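Side-chain contacts in glycoside transferase (Listeria monocytogenes, PDB 6R2M), which probably hydrolyses glycosidic bonds in exopolysaccharide, as a monomeric extracellular glycoside hydrolase: residues A[24-29]-A[299-304]; A[35-40]-A[70-75]; A[56-61]-A[103-108]. All coordinates share one frame; numbering follows the deposited sequence.

Interaction 1: A[24-29]-A[299-304]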
loop_
_atom_site.group_PDB
_atom_site.type_symbol
_atom_site.label_atom_id
_atom_site.label_comp_id
_atom_site.label_asym_id
_atom_site.label_seq_id
_atom_site.Cartn_x
_atom_site.Cartn_y
_atom_site.Cartn_z
ATOM N N THR A 24 -5.939 20.216 -2.240
ATOM C CA THR A 24 -5.297 21.470 -2.621
ATOM C C THR A 24 -3.785 21.349 -2.554
ATOM O O THR A 24 -3.083 21.777 -3.475
ATOM C CB THR A 24 -5.789 22.592 -1.712
ATOM O OG1 THR A 24 -7.198 22.769 -1.923
ATOM C CG2 THR A 24 -5.075 23.913 -2.018
ATOM N N TYR A 25 -3.276 20.708 -1.498
ATOM C CA TYR A 25 -1.835 20.552 -1.334
ATOM C C TYR A 25 -1.252 19.636 -2.403
ATOM O O TYR A 25 -0.168 19.901 -2.936
ATOM C CB TYR A 25 -1.542 20.011 0.061
ATOM C CG TYR A 25 -0.081 19.939 0.377
ATOM C CD1 TYR A 25 0.577 21.039 0.909
ATOM C CD2 TYR A 25 0.652 18.785 0.135
ATOM C CE1 TYR A 25 1.921 20.991 1.198
ATOM C CE2 TYR A 25 2.014 18.721 0.430
ATOM C CZ TYR A 25 2.631 19.840 0.973
ATOM O OH TYR A 25 3.978 19.832 1.273
ATOM N N VAL A 26 -1.971 18.569 -2.757
ATOM C CA VAL A 26 -1.480 17.672 -3.797
ATOM C C VAL A 26 -1.453 18.380 -5.147
ATOM O O VAL A 26 -0.490 18.254 -5.912
ATOM C CB VAL A 26 -2.340 16.401 -3.829
ATOM C CG1 VAL A 26 -2.067 15.600 -5.118
ATOM C CG2 VAL A 26 -2.041 15.560 -2.579
ATOM N N LYS A 27 -2.517 19.126 -5.461
ATOM C CA LYS A 27 -2.546 19.900 -6.697
ATOM C C LYS A 27 -1.369 20.867 -6.771
ATOM O O LYS A 27 -0.770 21.045 -7.835
ATOM C CB LYS A 27 -3.878 20.646 -6.806
ATOM C CG LYS A 27 -5.060 19.707 -7.088
ATOM C CD LYS A 27 -6.408 20.420 -7.065
ATOM C CE LYS A 27 -7.571 19.425 -7.220
ATOM N NZ LYS A 27 -8.846 20.023 -6.760
ATOM N N GLU A 28 -1.014 21.482 -5.646
ATOM C CA GLU A 28 0.021 22.513 -5.663
ATOM C C GLU A 28 1.435 21.938 -5.615
ATOM O O GLU A 28 2.374 22.583 -6.098
ATOM C CB GLU A 28 -0.198 23.481 -4.495
ATOM C CG GLU A 28 0.925 24.488 -4.264
ATOM C CD GLU A 28 0.914 25.624 -5.268
ATOM O OE1 GLU A 28 1.969 26.278 -5.446
ATOM O OE2 GLU A 28 -0.151 25.872 -5.874
ATOM N N ASN A 29 1.625 20.749 -5.052
ATOM C CA ASN A 29 2.981 20.303 -4.759
ATOM C C ASN A 29 3.372 18.969 -5.358
ATOM O O ASN A 29 4.563 18.740 -5.560
ATOM C CB ASN A 29 3.199 20.220 -3.250
ATOM C CG ASN A 29 3.145 21.579 -2.597
ATOM O OD1 ASN A 29 4.088 22.362 -2.707
ATOM N ND2 ASN A 29 2.032 21.881 -1.928
ATOM N N THR A 299 9.891 14.707 0.998
ATOM C CA THR A 299 8.894 13.748 1.468
ATOM C C THR A 299 8.308 13.018 0.271
ATOM O O THR A 299 7.539 13.595 -0.506
ATOM C CB THR A 299 7.782 14.447 2.247
ATOM O OG1 THR A 299 8.362 15.202 3.318
ATOM C CG2 THR A 299 6.804 13.448 2.839
ATOM N N HIS A 300 8.638 11.739 0.150
ATOM C CA HIS A 300 8.011 10.906 -0.867
ATOM C C HIS A 300 6.502 10.939 -0.690
ATOM O O HIS A 300 5.997 10.914 0.432
ATOM C CB HIS A 300 8.534 9.487 -0.727
ATOM C CG HIS A 300 8.275 8.610 -1.905
ATOM N ND1 HIS A 300 7.009 8.207 -2.276
ATOM C CD2 HIS A 300 9.130 8.018 -2.771
ATOM C CE1 HIS A 300 7.095 7.423 -3.337
ATOM N NE2 HIS A 300 8.372 7.289 -3.654
ATOM N N PHE A 301 5.783 11.013 -1.809
ATOM C CA PHE A 301 4.326 10.988 -1.740
ATOM C C PHE A 301 3.822 9.823 -0.892
ATOM O O PHE A 301 2.830 9.958 -0.161
ATOM C CB PHE A 301 3.739 10.920 -3.149
ATOM C CG PHE A 301 2.264 11.106 -3.173
ATOM C CD1 PHE A 301 1.714 12.366 -3.017
ATOM C CD2 PHE A 301 1.417 10.009 -3.318
ATOM C CE1 PHE A 301 0.324 12.530 -3.029
ATOM C CE2 PHE A 301 0.052 10.156 -3.335
ATOM C CZ PHE A 301 -0.504 11.420 -3.189
ATOM N N PHE A 302 4.483 8.663 -0.982
ATOM C CA PHE A 302 4.074 7.498 -0.193
ATOM C C PHE A 302 4.014 7.825 1.291
ATOM O O PHE A 302 3.065 7.436 1.978
ATOM C CB PHE A 302 5.043 6.343 -0.422
ATOM C CG PHE A 302 4.582 5.012 0.137
ATOM C CD1 PHE A 302 3.683 4.216 -0.564
ATOM C CD2 PHE A 302 5.119 4.514 1.324
ATOM C CE1 PHE A 302 3.309 2.956 -0.074
ATOM C CE2 PHE A 302 4.744 3.276 1.809
ATOM C CZ PHE A 302 3.844 2.490 1.112
ATOM N N ASP A 303 5.018 8.555 1.800
ATOM C CA ASP A 303 5.011 8.936 3.211
ATOM C C ASP A 303 3.948 9.989 3.485
ATOM O O ASP A 303 3.184 9.882 4.454
ATOM C CB ASP A 303 6.390 9.462 3.621
ATOM C CG ASP A 303 7.429 8.369 3.727
ATOM O OD1 ASP A 303 7.137 7.319 4.324
ATOM O OD2 ASP A 303 8.547 8.567 3.204
ATOM N N TYR A 304 3.878 11.010 2.633
ATOM C CA TYR A 304 2.910 12.078 2.827
ATOM C C TYR A 304 1.495 11.516 2.884
ATOM O O TYR A 304 0.740 11.791 3.821
ATOM C CB TYR A 304 3.037 13.105 1.699
ATOM C CG TYR A 304 1.908 14.106 1.701
ATOM C CD1 TYR A 304 1.928 15.198 2.562
ATOM C CD2 TYR A 304 0.799 13.936 0.886
ATOM C CE1 TYR A 304 0.878 16.094 2.594
ATOM C CE2 TYR A 304 -0.248 14.833 0.907
ATOM C CZ TYR A 304 -0.201 15.907 1.758
ATOM O OH TYR A 304 -1.271 16.784 1.755
#

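Interaction 2: A[35-40]-A[70-75]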
loop_
_atom_site.group_PDB
_atom_site.type_symbol
_atom_site.label_atom_id
_atom_site.label_comp_id
_atom_site.label_asym_id
_atom_site.label_seq_id
_atom_site.Cartn_x
_atom_site.Cartn_y
_atom_site.Cartn_z
ATOM N N GLY A 35 -0.968 16.471 -14.983
ATOM C CA GLY A 35 -1.949 16.029 -14.020
ATOM C C GLY A 35 -1.578 14.781 -13.264
ATOM O O GLY A 35 -2.368 14.326 -12.425
ATOM N N LEU A 36 -0.411 14.203 -13.519
ATOM C CA LEU A 36 -0.061 12.975 -12.820
ATOM C C LEU A 36 0.613 13.300 -11.497
ATOM O O LEU A 36 1.266 14.340 -11.351
ATOM C CB LEU A 36 0.846 12.088 -13.677
ATOM C CG LEU A 36 0.201 11.662 -15.002
ATOM C CD1 LEU A 36 0.977 10.535 -15.664
ATOM C CD2 LEU A 36 -1.244 11.250 -14.775
ATOM N N ILE A 37 0.427 12.400 -10.529
ATOM C CA ILE A 37 0.999 12.553 -9.192
ATOM C C ILE A 37 2.429 12.027 -9.192
ATOM O O ILE A 37 2.680 10.881 -9.585
ATOM C CB ILE A 37 0.131 11.820 -8.152
ATOM C CG1 ILE A 37 -1.352 12.185 -8.311
ATOM C CG2 ILE A 37 0.638 12.084 -6.720
ATOM C CD1 ILE A 37 -1.644 13.655 -8.230
ATOM N N VAL A 38 3.375 12.865 -8.727
ATOM C CA VAL A 38 4.801 12.554 -8.740
ATOM C C VAL A 38 5.256 12.128 -7.345
ATOM O O VAL A 38 4.620 12.435 -6.331
ATOM C CB VAL A 38 5.604 13.768 -9.257
ATOM C CG1 VAL A 38 5.696 14.833 -8.181
ATOM C CG2 VAL A 38 6.985 13.333 -9.740
ATOM N N ASP A 39 6.386 11.410 -7.290
ATOM C CA ASP A 39 6.875 10.903 -6.011
ATOM C C ASP A 39 7.516 11.997 -5.162
ATOM O O ASP A 39 7.343 12.007 -3.940
ATOM C CB ASP A 39 7.835 9.714 -6.215
ATOM C CG ASP A 39 8.998 10.000 -7.177
ATOM O OD1 ASP A 39 8.976 10.980 -7.946
ATOM O OD2 ASP A 39 9.949 9.184 -7.165
ATOM N N TYR A 40 8.277 12.904 -5.780
ATOM C CA TYR A 40 8.850 14.056 -5.095
ATOM C C TYR A 40 8.664 15.292 -5.956
ATOM O O TYR A 40 8.800 15.223 -7.180
ATOM C CB TYR A 40 10.349 13.897 -4.828
ATOM C CG TYR A 40 10.785 12.710 -4.003
ATOM C CD1 TYR A 40 10.879 12.784 -2.617
ATOM C CD2 TYR A 40 11.139 11.520 -4.617
ATOM C CE1 TYR A 40 11.317 11.696 -1.881
ATOM C CE2 TYR A 40 11.569 10.435 -3.895
ATOM C CZ TYR A 40 11.649 10.520 -2.524
ATOM O OH TYR A 40 12.085 9.426 -1.814
ATOM N N GLN A 70 -13.123 10.933 -9.481
ATOM C CA GLN A 70 -13.340 10.680 -10.905
ATOM C C GLN A 70 -12.243 11.310 -11.756
ATOM O O GLN A 70 -11.853 10.734 -12.780
ATOM C CB GLN A 70 -14.727 11.186 -11.322
ATOM C CG GLN A 70 -15.015 11.115 -12.832
ATOM C CD GLN A 70 -14.879 9.721 -13.408
ATOM O OE1 GLN A 70 -15.276 8.745 -12.792
ATOM N NE2 GLN A 70 -14.309 9.626 -14.607
ATOM N N GLU A 71 -11.716 12.468 -11.343
ATOM C CA GLU A 71 -10.603 13.056 -12.084
ATOM C C GLU A 71 -9.412 12.115 -12.082
ATOM O O GLU A 71 -8.736 11.955 -13.108
ATOM C CB GLU A 71 -10.211 14.411 -11.490
ATOM C CG GLU A 71 -11.171 15.514 -11.900
ATOM C CD GLU A 71 -11.053 16.733 -11.031
ATOM O OE1 GLU A 71 -10.231 16.718 -10.096
ATOM O OE2 GLU A 71 -11.803 17.703 -11.281
ATOM N N GLN A 72 -9.170 11.448 -10.949
ATOM C CA GLN A 72 -8.098 10.467 -10.872
ATOM C C GLN A 72 -8.400 9.239 -11.720
ATOM O O GLN A 72 -7.496 8.710 -12.369
ATOM C CB GLN A 72 -7.851 10.069 -9.416
ATOM C CG GLN A 72 -7.342 11.253 -8.590
ATOM C CD GLN A 72 -6.121 11.900 -9.228
ATOM O OE1 GLN A 72 -5.107 11.246 -9.442
ATOM N NE2 GLN A 72 -6.213 13.196 -9.519
ATOM N N VAL A 73 -9.653 8.765 -11.722
ATOM C CA VAL A 73 -9.993 7.612 -12.565
ATOM C C VAL A 73 -9.709 7.935 -14.028
ATOM O O VAL A 73 -9.221 7.082 -14.781
ATOM C CB VAL A 73 -11.460 7.176 -12.361
ATOM C CG1 VAL A 73 -11.849 6.071 -13.348
ATOM C CG2 VAL A 73 -11.673 6.686 -10.955
ATOM N N SER A 74 -9.985 9.174 -14.444
ATOM C CA SER A 74 -9.707 9.581 -15.820
ATOM C C SER A 74 -8.216 9.553 -16.117
ATOM O O SER A 74 -7.804 9.075 -17.179
ATOM C CB SER A 74 -10.280 10.971 -16.087
ATOM O OG SER A 74 -11.688 10.900 -16.230
ATOM N N HIS A 75 -7.393 10.068 -15.197
ATOM C CA HIS A 75 -5.945 9.997 -15.398
ATOM C C HIS A 75 -5.471 8.556 -15.416
ATOM O O HIS A 75 -4.561 8.195 -16.173
ATOM C CB HIS A 75 -5.200 10.767 -14.301
ATOM C CG HIS A 75 -5.336 12.253 -14.396
ATOM N ND1 HIS A 75 -5.048 12.959 -15.542
ATOM C CD2 HIS A 75 -5.726 13.170 -13.478
ATOM C CE1 HIS A 75 -5.266 14.246 -15.331
ATOM N NE2 HIS A 75 -5.678 14.402 -14.086
HETATM O O HOH W 1 -3.317 11.567 -11.407
HETATM O O HOH W 2 -4.165 15.089 -10.817
#

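Interaction 3: A[56-61]-A[103-108]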
loop_
_atom_site.group_PDB
_atom_site.type_symbol
_atom_site.label_atom_id
_atom_site.label_comp_id
_atom_site.label_asym_id
_atom_site.label_seq_id
_atom_site.Cartn_x
_atom_site.Cartn_y
_atom_site.Cartn_z
ATOM N N TYR A 56 -3.853 8.045 -3.548
ATOM C CA TYR A 56 -4.676 9.241 -3.611
ATOM C C TYR A 56 -6.140 8.874 -3.798
ATOM O O TYR A 56 -7.014 9.445 -3.139
ATOM C CB TYR A 56 -4.171 10.141 -4.733
ATOM C CG TYR A 56 -4.698 11.556 -4.713
ATOM C CD1 TYR A 56 -5.003 12.212 -3.522
ATOM C CD2 TYR A 56 -4.883 12.230 -5.902
ATOM C CE1 TYR A 56 -5.480 13.520 -3.537
ATOM C CE2 TYR A 56 -5.371 13.529 -5.928
ATOM C CZ TYR A 56 -5.656 14.163 -4.744
ATOM O OH TYR A 56 -6.132 15.459 -4.794
ATOM N N MET A 57 -6.425 7.895 -4.665
ATOM C CA MET A 57 -7.801 7.417 -4.811
ATOM C C MET A 57 -8.358 6.903 -3.493
ATOM O O MET A 57 -9.516 7.178 -3.153
ATOM C CB MET A 57 -7.860 6.322 -5.870
ATOM C CG MET A 57 -7.708 6.873 -7.268
ATOM S SD MET A 57 -7.459 5.616 -8.559
ATOM C CE MET A 57 -8.989 4.669 -8.403
ATOM N N GLU A 58 -7.554 6.129 -2.756
ATOM C CA GLU A 58 -7.977 5.628 -1.452
ATOM C C GLU A 58 -8.333 6.780 -0.516
ATOM O O GLU A 58 -9.390 6.769 0.134
ATOM C CB GLU A 58 -6.858 4.756 -0.878
ATOM C CG GLU A 58 -7.168 4.129 0.448
ATOM C CD GLU A 58 -6.069 3.177 0.900
ATOM O OE1 GLU A 58 -5.330 2.658 0.034
ATOM O OE2 GLU A 58 -5.953 2.932 2.120
ATOM N N TYR A 59 -7.466 7.795 -0.447
ATOM C CA TYR A 59 -7.735 8.961 0.381
ATOM C C TYR A 59 -9.027 9.656 -0.036
ATOM O O TYR A 59 -9.829 10.048 0.815
ATOM C CB TYR A 59 -6.553 9.940 0.315
ATOM C CG TYR A 59 -6.790 11.164 1.160
ATOM C CD1 TYR A 59 -6.507 11.144 2.525
ATOM C CD2 TYR A 59 -7.352 12.312 0.616
ATOM C CE1 TYR A 59 -6.736 12.246 3.321
ATOM C CE2 TYR A 59 -7.594 13.437 1.408
ATOM C CZ TYR A 59 -7.287 13.393 2.758
ATOM O OH TYR A 59 -7.549 14.495 3.565
ATOM N N LEU A 60 -9.249 9.814 -1.344
ATOM C CA LEU A 60 -10.401 10.573 -1.815
ATOM C C LEU A 60 -11.715 9.885 -1.479
ATOM O O LEU A 60 -12.711 10.567 -1.222
ATOM C CB LEU A 60 -10.274 10.810 -3.322
ATOM C CG LEU A 60 -9.069 11.694 -3.632
ATOM C CD1 LEU A 60 -8.801 11.655 -5.114
ATOM C CD2 LEU A 60 -9.210 13.154 -3.126
ATOM N N VAL A 61 -11.744 8.549 -1.463
ATOM C CA VAL A 61 -12.942 7.856 -0.992
ATOM C C VAL A 61 -13.153 8.128 0.488
ATOM O O VAL A 61 -14.283 8.384 0.932
ATOM C CB VAL A 61 -12.849 6.348 -1.285
ATOM C CG1 VAL A 61 -14.044 5.603 -0.658
ATOM C CG2 VAL A 61 -12.811 6.102 -2.773
ATOM N N ASP A 103 -2.262 -2.927 -8.258
ATOM C CA ASP A 103 -3.559 -3.322 -8.796
ATOM C C ASP A 103 -4.554 -3.533 -7.672
ATOM O O ASP A 103 -5.694 -3.076 -7.752
ATOM C CB ASP A 103 -3.470 -4.622 -9.594
ATOM C CG ASP A 103 -2.552 -4.541 -10.784
ATOM O OD1 ASP A 103 -2.050 -3.446 -11.119
ATOM O OD2 ASP A 103 -2.352 -5.616 -11.396
ATOM N N PHE A 104 -4.122 -4.250 -6.623
ATOM C CA PHE A 104 -4.967 -4.529 -5.460
ATOM C C PHE A 104 -5.463 -3.237 -4.826
ATOM O O PHE A 104 -6.642 -3.107 -4.477
ATOM C CB PHE A 104 -4.186 -5.340 -4.416
ATOM C CG PHE A 104 -3.888 -6.761 -4.807
ATOM C CD1 PHE A 104 -4.679 -7.453 -5.722
ATOM C CD2 PHE A 104 -2.792 -7.404 -4.237
ATOM C CE1 PHE A 104 -4.375 -8.770 -6.053
ATOM C CE2 PHE A 104 -2.485 -8.702 -4.558
ATOM C CZ PHE A 104 -3.288 -9.393 -5.473
ATOM N N ARG A 105 -4.566 -2.272 -4.655
ATOM C CA ARG A 105 -4.944 -1.014 -4.020
ATOM C C ARG A 105 -5.965 -0.261 -4.864
ATOM O O ARG A 105 -6.961 0.239 -4.342
ATOM C CB ARG A 105 -3.707 -0.149 -3.788
ATOM C CG ARG A 105 -4.054 1.127 -3.034
ATOM C CD ARG A 105 -2.838 2.028 -2.893
ATOM N NE ARG A 105 -1.756 1.363 -2.164
ATOM C CZ ARG A 105 -0.658 0.873 -2.724
ATOM N NH1 ARG A 105 -0.472 0.929 -4.044
ATOM N NH2 ARG A 105 0.267 0.309 -1.958
ATOM N N ILE A 106 -5.743 -0.194 -6.177
ATOM C CA ILE A 106 -6.629 0.571 -7.048
ATOM C C ILE A 106 -8.002 -0.086 -7.120
ATOM O O ILE A 106 -9.031 0.592 -7.039
ATOM C CB ILE A 106 -5.984 0.725 -8.438
ATOM C CG1 ILE A 106 -4.878 1.792 -8.356
ATOM C CG2 ILE A 106 -7.013 1.129 -9.496
ATOM C CD1 ILE A 106 -3.872 1.774 -9.516
ATOM N N THR A 107 -8.038 -1.416 -7.299
ATOM C CA THR A 107 -9.329 -2.083 -7.405
ATOM C C THR A 107 -10.083 -2.019 -6.089
ATOM O O THR A 107 -11.298 -1.820 -6.090
ATOM C CB THR A 107 -9.176 -3.536 -7.859
ATOM O OG1 THR A 107 -8.317 -4.260 -6.961
ATOM C CG2 THR A 107 -8.603 -3.578 -9.262
ATOM N N GLU A 108 -9.376 -2.122 -4.952
ATOM C CA GLU A 108 -10.040 -1.935 -3.667
ATOM C C GLU A 108 -10.657 -0.547 -3.566
ATOM O O GLU A 108 -11.793 -0.399 -3.117
ATOM C CB GLU A 108 -9.057 -2.160 -2.519
ATOM C CG GLU A 108 -8.911 -3.623 -2.155
ATOM C CD GLU A 108 -10.215 -4.207 -1.633
ATOM O OE1 GLU A 108 -10.668 -3.776 -0.553
ATOM O OE2 GLU A 108 -10.791 -5.078 -2.306
HETATM O O HOH W 3 -3.088 1.172 0.509
HETATM O O HOH W 4 -7.347 0.888 -1.511
#

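Interaction 1: A[24-29]-A[299-304]
Tyr25 and Tyr304 meet where helix 21-29 packs against the beginning of helix 301-312, so that the first and last helices of the chain stand together in a mainly helical fold consistent with an (alpha/alpha)6 barrel. The aromatic part of the contact is an offset pair. The ring centroids of Tyr25 and Tyr304 are 5.0 Å apart and the planes differ by 22°, but the rings have slid so far that they scarcely overlap. The closest approach, 3.2 Å, runs from Tyr25 CD2 to Tyr304 OH, and Tyr25 CE2 lies 3.6 Å from Tyr304 CE1. With CG trans to the backbone N (chi1 -174°), the Tyr25 ring reaches out to this partner. On the other side of its plane Asn29 ND2 stands 3.2 Å above the Tyr25 ring, displaced toward the rim.

The apolar part centres on one methyl group. Val26 CG2 reaches the edge of the Phe301 ring at CE1, 3.9 Å away and in the ring plane, and also lies 4.0 Å from Tyr304 CE2. Tyr30 adds a further ring against both Phe301 and Tyr304.

Two side-chain hydrogen bonds act inside the segments. Asn29 ND2 donates to Tyr25 O, on a lone pair in the carbonyl plane. His300 is the N-cap of helix 301-312: its ND1 accepts from Phe302 N at 2.9 Å, nearly straight at 162° and in the imidazole plane.

Interaction 2: A[35-40]-A[70-75]
Gly35 presents its carbonyl oxygen to one face of the His75 ring. Gly35 O stands 3.6 Å above the plane of the His75 ring, offset toward the rim, and the nearest ring carbon is His75 CD2. Lacking a side chain and holding a positive phi of 91°, Gly35 also brings its own CA within 4.0 Å of His75 CE1. Beside this, Leu36 comes at a slant to His75, its CD2 methyl lying 4.0 Å from His75 CB. The segment 35-40 belongs to the irregular connection between helix 21-29 and helix 50-62, and here it is laid against helix 66-79, a loop-on-helix contact in a mainly helical fold. Ile37 and Gln72 cross at nearly a right angle, with Ile37 CG1 4.0 Å from Gln72 OE1. A bend in the Gln72 chain (chi2 -53°) turns its amide to the loop, and the chain also packs on helix 50-62, at Tyr56 and Met57 among others. Water bridges the amide to the loop carbonyl: one water donates to Gln72 OE1 at 2.7 Å and to Gly35 O at 3.1 Å. A second water accepts from Gln72 NE2 at 3.1 Å, although its own approach to Gly35 O is suspiciously short.

Interaction 3: A[56-61]-A[103-108]
Met57 and Ile106 form the dry side of the contact between helices 50-62 and 100-116. Their CA atoms are the nearest pair across the two segments, 7.3 Å apart, and the side chains meet at a slant through two methyl groups, Met57 CE and Ile106 CG2, at 4.2 Å. The thioether turns at its last torsion (chi3 61°), which carries CE to the isoleucine branch that stands trans to its own backbone N. Both residues are buried: Met57 also touches Ala109 and Leu110 farther along helix 100-116 as well as Phe69 of helix 66-79, and Ile106 touches Ile87.

The polar side is looser and is bridged by water. Glu58 and Arg105 cross at about a right angle, and their carboxylate and guanidinium planes are only 13° apart, yet they do not form a direct salt bridge. Glu58 OE1 lies 3.7 Å from Arg105 CG and 4.4 Å from Arg105 NE, at the guanidinium edge. A water fills the step between the charges, donating to Glu58 OE1 at 2.7 Å and accepting from Arg105 NE at 3.0 Å in the guanidinium plane. Another water donates to Arg105 O at 2.9 Å and, weakly, to Glu58 OE1. The far end of the arginine is engaged elsewhere, with NH1 in a salt bridge to Asp102.

The two segments run in broadly the same direction, while helix 66-79 intervenes between their helices in sequence. Such side-by-side packing of alternate helices is consistent with the inner ring of an (alpha/alpha)6 barrel.

How the interactions relate
The three contacts form a continuous block in which each touches the other two. Interactions 1 and 2, with centres about 11 Å apart, are joined by a probable hydrogen bond from Phe301 N to Asp39 O (2.8 Å). Interaction 3 lies about 12 Å from interaction 2 and about 16 Å from interaction 1, centre to centre. Tyr56 connects it to both: its CD2 packs 3.6 Å from Gln72 CD, and its CZ 3.9 Å from Val26 CG1. In sequence, interaction 1 spans nearly the whole chain and encloses the other two, whose segments alternate. Interaction 3 is nearest the chain centre, at about 9 Å, against about 16 Å for the others.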